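Local coordinates for protein alkaline serine protease AL20 (Nesterenkonia abyssinica, PDB 3CP7) that probably cleaves peptide bonds as a secreted, thermostable alkaline serine protease of the chymotrypsin-like (trypsin-like) class, at residues Q119-Y124 / A148-M153; S155-I160 / N187-T192. All coordinates share one frame; numbering follows the deposited sequence.

Interaction 1 (Q119-Y124 / A148-M153)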
ATOM      1  N   GLN A 119      10.718  18.431   4.512  1.00 10.48           N
ATOM      2  CA  GLN A 119      11.830  19.363   4.434  1.00 10.32           C
ATOM      3  C   GLN A 119      11.451  20.544   3.536  1.00 10.90           C
ATOM      4  O   GLN A 119      10.484  20.459   2.783  1.00 10.58           O
ATOM      5  CB  GLN A 119      13.064  18.642   3.895  1.00 10.84           C
ATOM      6  CG  GLN A 119      13.503  17.474   4.767  1.00 11.18           C
ATOM      7  CD  GLN A 119      13.861  17.912   6.180  1.00 13.13           C
ATOM      8  OE1 GLN A 119      14.740  18.753   6.370  1.00 17.19           O
ATOM      9  NE2 GLN A 119      13.185  17.351   7.170  1.00 12.77           N
ATOM     10  N   PRO A 120      12.210  21.657   3.607  1.00 10.87           N
ATOM     11  CA  PRO A 120      11.878  22.777   2.734  1.00 11.30           C
ATOM     12  C   PRO A 120      11.919  22.415   1.253  1.00 11.46           C
ATOM     13  O   PRO A 120      12.656  21.512   0.843  1.00 11.38           O
ATOM     14  CB  PRO A 120      12.978  23.799   3.052  1.00 11.64           C
ATOM     15  CG  PRO A 120      13.383  23.481   4.443  1.00 11.76           C
ATOM     16  CD  PRO A 120      13.336  21.976   4.500  1.00 11.65           C
ATOM     17  N   ARG A 121      11.115  23.124   0.472  1.00 11.26           N
ATOM     18  CA  ARG A 121      11.221  23.104  -0.978  1.00 11.46           C
ATOM     19  C   ARG A 121      12.426  23.929  -1.428  1.00 11.94           C
ATOM     20  O   ARG A 121      12.905  24.794  -0.690  1.00 12.43           O
ATOM     21  CB  ARG A 121       9.935  23.657  -1.603  1.00 11.74           C
ATOM     22  CG  ARG A 121       8.699  22.833  -1.265  1.00 11.34           C
ATOM     23  CD  ARG A 121       7.424  23.392  -1.902  1.00 11.28           C
ATOM     24  NE  ARG A 121       7.397  23.243  -3.359  1.00  9.82           N
ATOM     25  CZ  ARG A 121       7.109  22.109  -4.002  1.00 10.99           C
ATOM     26  NH1 ARG A 121       6.829  21.014  -3.315  1.00 10.81           N
ATOM     27  NH2 ARG A 121       7.125  22.054  -5.327  1.00 10.23           N
ATOM     28  N   GLY A 122      12.913  23.661  -2.633  1.00 11.29           N
ATOM     29  CA  GLY A 122      13.947  24.491  -3.243  1.00 11.70           C
ATOM     30  C   GLY A 122      15.343  24.260  -2.716  1.00 12.30           C
ATOM     31  O   GLY A 122      16.211  25.129  -2.842  1.00 12.99           O
ATOM     32  N   GLN A 123      15.580  23.075  -2.159  1.00 12.44           N
ATOM     33  CA  GLN A 123      16.909  22.710  -1.679  1.00 12.86           C
ATOM     34  C   GLN A 123      17.824  22.257  -2.817  1.00 12.10           C
ATOM     35  O   GLN A 123      17.367  21.980  -3.925  1.00 12.31           O
ATOM     36  CB  GLN A 123      16.807  21.591  -0.643  1.00 13.57           C
ATOM     37  CG  GLN A 123      15.989  21.935   0.593  1.00 16.51           C
ATOM     38  CD  GLN A 123      16.773  22.734   1.597  1.00 21.23           C
ATOM     39  OE1 GLN A 123      17.249  22.195   2.601  1.00 24.04           O
ATOM     40  NE2 GLN A 123      16.942  24.020   1.325  1.00 22.54           N
ATOM     41  N   TYR A 124      19.120  22.174  -2.521  1.00 11.99           N
ATOM     42  CA  TYR A 124      20.114  21.667  -3.448  1.00 11.57           C
ATOM     43  C   TYR A 124      20.222  20.145  -3.300  1.00 10.93           C
ATOM     44  O   TYR A 124      20.292  19.621  -2.180  1.00 11.15           O
ATOM     45  CB  TYR A 124      21.474  22.320  -3.162  1.00 12.34           C
ATOM     46  CG  TYR A 124      22.570  21.920  -4.118  1.00 13.01           C
ATOM     47  CD1 TYR A 124      22.782  22.617  -5.301  1.00 13.99           C
ATOM     48  CD2 TYR A 124      23.401  20.842  -3.835  1.00 14.87           C
ATOM     49  CE1 TYR A 124      23.798  22.246  -6.177  1.00 15.29           C
ATOM     50  CE2 TYR A 124      24.407  20.466  -4.703  1.00 15.20           C
ATOM     51  CZ  TYR A 124      24.605  21.168  -5.871  1.00 14.57           C
ATOM     52  OH  TYR A 124      25.624  20.784  -6.722  1.00 16.85           O
ATOM     53  N   ALA A 148      16.512  22.627  -6.634  1.00 11.73           N
ATOM     54  CA  ALA A 148      15.147  22.297  -7.037  1.00 11.76           C
ATOM     55  C   ALA A 148      14.294  23.543  -7.234  1.00 11.38           C
ATOM     56  O   ALA A 148      14.412  24.517  -6.475  1.00 11.60           O
ATOM     57  CB  ALA A 148      14.503  21.366  -6.011  1.00 11.86           C
ATOM     58  N   THR A 149      13.451  23.499  -8.265  1.00 11.08           N
ATOM     59  CA  THR A 149      12.419  24.505  -8.491  1.00 11.46           C
ATOM     60  C   THR A 149      11.052  23.834  -8.631  1.00 11.15           C
ATOM     61  O   THR A 149      10.967  22.608  -8.780  1.00 10.77           O
ATOM     62  CB  THR A 149      12.716  25.359  -9.745  1.00 11.51           C
ATOM     63  OG1 THR A 149      12.984  24.500 -10.857  1.00 12.62           O
ATOM     64  CG2 THR A 149      13.915  26.274  -9.494  1.00 13.51           C
ATOM     65  N   ASN A 150       9.988  24.627  -8.596  1.00 11.29           N
ATOM     66  CA  ASN A 150       8.629  24.122  -8.641  1.00 11.26           C
ATOM     67  C   ASN A 150       8.256  23.555 -10.001  1.00 11.36           C
ATOM     68  O   ASN A 150       8.707  24.041 -11.041  1.00 11.77           O
ATOM     69  CB  ASN A 150       7.646  25.230  -8.261  1.00 11.86           C
ATOM     70  CG  ASN A 150       7.705  25.594  -6.786  1.00 12.77           C
ATOM     71  OD1 ASN A 150       7.356  26.718  -6.411  1.00 16.90           O
ATOM     72  ND2 ASN A 150       8.136  24.668  -5.948  1.00 10.82           N
ATOM     73  N   ASP A 151       7.422  22.526  -9.979  1.00 11.20           N
ATOM     74  CA  ASP A 151       6.842  21.966 -11.187  1.00 11.56           C
ATOM     75  C   ASP A 151       6.187  23.090 -12.001  1.00 12.08           C
ATOM     76  O   ASP A 151       5.310  23.773 -11.485  1.00 12.65           O
ATOM     77  CB  ASP A 151       5.788  20.947 -10.776  1.00 11.23           C
ATOM     78  CG  ASP A 151       5.030  20.373 -11.948  1.00 10.90           C
ATOM     79  OD1 ASP A 151       5.549  20.459 -13.084  1.00 10.92           O
ATOM     80  OD2 ASP A 151       3.931  19.825 -11.722  1.00 11.47           O
ATOM     81  N   PRO A 152       6.598  23.270 -13.276  1.00 12.57           N
ATOM     82  CA  PRO A 152       5.932  24.299 -14.102  1.00 13.42           C
ATOM     83  C   PRO A 152       4.438  24.042 -14.268  1.00 14.53           C
ATOM     84  O   PRO A 152       3.681  24.971 -14.568  1.00 15.39           O
ATOM     85  CB  PRO A 152       6.652  24.199 -15.453  1.00 13.92           C
ATOM     86  CG  PRO A 152       7.300  22.853 -15.468  1.00 13.74           C
ATOM     87  CD  PRO A 152       7.670  22.587 -14.020  1.00 12.41           C
ATOM     88  N   MET A 153       4.016  22.802 -14.057  1.00 15.12           N
ATOM     89  CA  MET A 153       2.609  22.444 -14.142  1.00 15.99           C
ATOM     90  C   MET A 153       1.838  22.746 -12.867  1.00 15.70           C
ATOM     91  O   MET A 153       0.613  22.596 -12.829  1.00 16.41           O
ATOM     92  CB  MET A 153       2.466  20.964 -14.444  1.00 16.64           C
ATOM     93  CG  MET A 153       3.096  20.539 -15.720  1.00 19.08           C
ATOM     94  SD  MET A 153       1.865  19.540 -16.517  1.00 22.90           S
ATOM     95  CE  MET A 153       0.918  20.901 -17.057  1.00  9.67           C
TER

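Interaction 2 (S155-I160 / N187-T192)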
ATOM      1  N   SER A 155       2.060  21.248  -9.827  1.00 11.99           N
ATOM      2  CA  SER A 155       1.941  20.197  -8.823  1.00 10.69           C
ATOM      3  C   SER A 155       3.018  20.384  -7.763  1.00 10.11           C
ATOM      4  O   SER A 155       3.866  21.270  -7.880  1.00 10.03           O
ATOM      5  CB  SER A 155       2.050  18.808  -9.465  1.00 10.56           C
ATOM      6  OG  SER A 155       3.399  18.360  -9.558  1.00 10.33           O
ATOM      7  N   SER A 156       2.983  19.530  -6.740  1.00  9.56           N
ATOM      8  CA  SER A 156       3.954  19.603  -5.646  1.00  9.47           C
ATOM      9  C   SER A 156       5.321  18.999  -5.998  1.00  9.47           C
ATOM     10  O   SER A 156       6.253  19.043  -5.182  1.00  8.92           O
ATOM     11  CB  SER A 156       3.395  18.950  -4.380  1.00  9.49           C
ATOM     12  OG  SER A 156       3.158  17.569  -4.619  1.00  8.65           O
ATOM     13  N   THR A 157       5.468  18.423  -7.192  1.00  8.76           N
ATOM     14  CA  THR A 157       6.794  17.898  -7.569  1.00  8.87           C
ATOM     15  C   THR A 157       7.802  19.038  -7.742  1.00  9.04           C
ATOM     16  O   THR A 157       7.423  20.224  -7.822  1.00  9.39           O
ATOM     17  CB  THR A 157       6.761  17.041  -8.847  1.00  9.38           C
ATOM     18  OG1 THR A 157       6.419  17.876  -9.957  1.00  9.43           O
ATOM     19  CG2 THR A 157       5.740  15.926  -8.707  1.00  9.51           C
ATOM     20  N   GLN A 158       9.079  18.678  -7.775  1.00  8.71           N
ATOM     21  CA  GLN A 158      10.154  19.645  -8.009  1.00  8.82           C
ATOM     22  C   GLN A 158      11.061  19.144  -9.109  1.00  9.34           C
ATOM     23  O   GLN A 158      11.183  17.934  -9.316  1.00  9.00           O
ATOM     24  CB  GLN A 158      10.983  19.869  -6.747  1.00  9.57           C
ATOM     25  CG  GLN A 158      10.181  20.311  -5.542  1.00 10.07           C
ATOM     26  CD  GLN A 158      11.082  20.693  -4.389  1.00 11.23           C
ATOM     27  OE1 GLN A 158      11.341  21.872  -4.159  1.00 11.19           O
ATOM     28  NE2 GLN A 158      11.604  19.700  -3.686  1.00 10.46           N
ATOM     29  N   GLY A 159      11.700  20.080  -9.805  1.00  9.42           N
ATOM     30  CA  GLY A 159      12.608  19.741 -10.882  1.00  9.66           C
ATOM     31  C   GLY A 159      14.017  20.204 -10.605  1.00  9.63           C
ATOM     32  O   GLY A 159      14.230  21.234  -9.960  1.00  9.22           O
ATOM     33  N   ILE A 160      14.979  19.423 -11.088  1.00 10.13           N
ATOM     34  CA  ILE A 160      16.383  19.828 -11.085  1.00 10.42           C
ATOM     35  C   ILE A 160      16.998  19.666 -12.475  1.00 10.51           C
ATOM     36  O   ILE A 160      16.566  18.822 -13.247  1.00  9.90           O
ATOM     37  CB  ILE A 160      17.233  19.017 -10.057  1.00 10.80           C
ATOM     38  CG1 ILE A 160      17.152  17.496 -10.320  1.00 10.41           C
ATOM     39  CG2 ILE A 160      16.819  19.368  -8.634  1.00 10.34           C
ATOM     40  CD1 ILE A 160      18.093  16.643  -9.461  1.00 12.38           C
ATOM     41  N   ASN A 187      14.120  10.096  -8.548  1.00  7.51           N
ATOM     42  CA  ASN A 187      13.904  10.426  -9.962  1.00  7.66           C
ATOM     43  C   ASN A 187      12.577   9.858 -10.415  1.00  8.08           C
ATOM     44  O   ASN A 187      12.365   8.654 -10.304  1.00  8.12           O
ATOM     45  CB  ASN A 187      14.993   9.830 -10.858  1.00  7.83           C
ATOM     46  CG  ASN A 187      16.386  10.343 -10.521  1.00  8.16           C
ATOM     47  OD1 ASN A 187      16.577  11.522 -10.200  1.00  8.15           O
ATOM     48  ND2 ASN A 187      17.373   9.447 -10.592  1.00  9.28           N
ATOM     49  N   SER A 188      11.694  10.698 -10.949  1.00  7.49           N
ATOM     50  CA  SER A 188      10.375  10.226 -11.355  1.00  7.91           C
ATOM     51  C   SER A 188      10.031  10.407 -12.838  1.00  7.73           C
ATOM     52  O   SER A 188       9.637   9.437 -13.494  1.00  8.01           O
ATOM     53  CB  SER A 188       9.297  10.841 -10.458  1.00  7.82           C
ATOM     54  OG  SER A 188       7.995  10.656 -10.992  1.00  7.71           O
ATOM     55  N   TYR A 189      10.182  11.617 -13.373  1.00  8.16           N
ATOM     56  CA  TYR A 189       9.748  11.864 -14.738  1.00  8.19           C
ATOM     57  C   TYR A 189      10.333  13.148 -15.284  1.00  8.68           C
ATOM     58  O   TYR A 189      10.866  13.965 -14.536  1.00  8.69           O
ATOM     59  CB  TYR A 189       8.208  11.920 -14.798  1.00  8.50           C
ATOM     60  CG  TYR A 189       7.612  13.164 -14.184  1.00  8.50           C
ATOM     61  CD1 TYR A 189       7.254  13.205 -12.840  1.00  7.96           C
ATOM     62  CD2 TYR A 189       7.385  14.304 -14.960  1.00  8.40           C
ATOM     63  CE1 TYR A 189       6.705  14.353 -12.269  1.00  8.39           C
ATOM     64  CE2 TYR A 189       6.852  15.457 -14.409  1.00  8.34           C
ATOM     65  CZ  TYR A 189       6.491  15.473 -13.063  1.00  7.98           C
ATOM     66  OH  TYR A 189       5.957  16.608 -12.482  1.00  8.99           O
ATOM     67  N   GLY A 190      10.240  13.303 -16.606  1.00  9.00           N
ATOM     68  CA  GLY A 190      10.434  14.609 -17.241  1.00  8.99           C
ATOM     69  C   GLY A 190       9.218  14.954 -18.081  1.00  9.11           C
ATOM     70  O   GLY A 190       8.262  14.164 -18.174  1.00  9.03           O
ATOM     71  N   TYR A 191       9.256  16.144 -18.680  1.00  9.19           N
ATOM     72  CA  TYR A 191       8.250  16.532 -19.657  1.00  9.17           C
ATOM     73  C   TYR A 191       8.858  16.541 -21.043  1.00  9.70           C
ATOM     74  O   TYR A 191      10.005  16.947 -21.223  1.00  9.80           O
ATOM     75  CB  TYR A 191       7.712  17.931 -19.358  1.00  9.11           C
ATOM     76  CG  TYR A 191       6.943  18.048 -18.069  1.00  8.44           C
ATOM     77  CD1 TYR A 191       5.707  17.440 -17.909  1.00  8.62           C
ATOM     78  CD2 TYR A 191       7.438  18.822 -17.020  1.00  8.90           C
ATOM     79  CE1 TYR A 191       4.992  17.561 -16.710  1.00  9.11           C
ATOM     80  CE2 TYR A 191       6.735  18.953 -15.824  1.00  9.93           C
ATOM     81  CZ  TYR A 191       5.514  18.309 -15.670  1.00  9.12           C
ATOM     82  OH  TYR A 191       4.801  18.427 -14.494  1.00  9.78           O
ATOM     83  N   THR A 192       8.067  16.137 -22.033  1.00 10.54           N
ATOM     84  CA  THR A 192       8.533  16.107 -23.420  1.00 11.40           C
ATOM     85  C   THR A 192       9.022  17.477 -23.905  1.00 12.04           C
ATOM     86  O   THR A 192       9.937  17.547 -24.728  1.00 12.63           O
ATOM     87  CB  THR A 192       7.414  15.641 -24.366  1.00 11.66           C
ATOM     88  OG1 THR A 192       6.235  16.408 -24.100  1.00 11.81           O
ATOM     89  CG2 THR A 192       7.120  14.160 -24.153  1.00 11.64           C
TER
HETATM   90  O   HOH W   1       3.290  16.203 -11.314  1.00 12.81           O

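Interaction 1 (Q119-Y124 / A148-M153)
Arg-121 and Asn-150 cross at about a right angle, the guanidinium of one turning an edge to the amide of the other. The edge in question is the one built by NE and NH2: CG of Asn-150 lies in the guanidinium plane, 3.9 Å from NH2 of Arg-121, and the two flat groups are tilted 34° from each other. A bend at chi3 (69°), followed by a further turn about the last bond, brings the guanidinium up to the asparagine. The same group is gripped by backbone carbonyls, NH1 by Ser-156 O and NH2 by Thr-157 O, which should fix its rotation.

Next to this polar meeting the main chains come together. N of Ala-148 gives a nearly linear hydrogen bond (177°) to O of Gln-123, at 2.9 Å. The O of the same residue, turned to the same loop, receives a CA-H...O contact from CA of Gly-122, 3.3 Å away. Gly-122 and Ala-148 are the closest pair of residues along the two backbones, while CB of Ala-148 comes to 3.6 Å from O of Gln-123. Past Asn-150 the chain leaves the strand in an Asx turn, N of Met-153 binding OD1 of Asp-151 at 3.0 Å.

This is a surface contact at one end of the second sheet's inner strands. The loop after helix 105-109 is laid on the end of strand 142-150 just before it enters strand 124-129, the neighbour of 142-150; on its other side that strand pairs with 158-161, through Thr-149 and Gly-159.

Interaction 2 (S155-I160 / N187-T192)
An ST turn at Ser-155 presents Thr-157 to Tyr-189, which belongs to a classic beta bulge formed by Ser-188 and Tyr-189 opposite Phe-199. The contact joins the turn before strand 158-161 to the edge strand 183-191 of the second sheet, near the probable catalytic triad: Ser-188 OG is bonded to Asp-91, its presumed acid, much as a conserved serine does in chymotrypsin-like proteases.

OG1 of Thr-157 and OH of Tyr-189 share a hydrogen bond of 2.9 Å, the two side chains arriving from opposite directions. With chi1 at 66°, OG1 sits between the backbone N and the carbonyl carbon, leaving the methyl to pack against the tyrosine: CG2 of Thr-157 is 4.0 Å from CE1 of Tyr-189. The threonine is held from behind by the turn, since its N donates to OG of Ser-155 at 3.1 Å, fairly straight (165°). That serine in turn is bonded to Asp-151 OD2. One water closes a second route, donating to OG of Ser-155 at 2.8 Å and bonding OH of Tyr-189 at 2.9 Å.

On its other flank Tyr-189 meets Tyr-191. CE2 of Tyr-189 stands 3.4 Å above one face of the Tyr-191 ring, offset toward the rim, and the two hydroxyl oxygens, OH of Tyr-189 and OH of Tyr-191, are 2.9 Å apart.

Chemically, then, the phenol oxygen of Tyr-189 sits at a junction of a threonine, a tyrosine and a water, with a single proton of its own to offer. The protons are probably coupled: if Tyr-189 donates to Tyr-191, its bond with Thr-157 would need the threonine's hydrogen, for which OG of Ser-155 also lies within reach. Asp-151, bonded to both Ser-155 and Tyr-191, probably biases the orientation of this hydroxyl network.

Overall arrangement
From the N terminus, residues 119-124 come first, and interaction 1 closes the loop made by strands 124-129 and 142-150 when the chain returns at 148-153. Only then does interaction 2 open at 155-160, to close at 187-192 after strand 172-175; the two are in series, neither nested nor crossed. Strands 142-150 and 158-161 lie side by side in the second sheet, and the turn joining them links the contacts, whose centres are about 10 Å apart. Several bonds bridge them, among them N of Gly-122 to OE1 of Gln-158 and OD1 of Asp-151 to OH of Tyr-191. Together they tie the loop before 124-129 and this turn to edge strand 183-191.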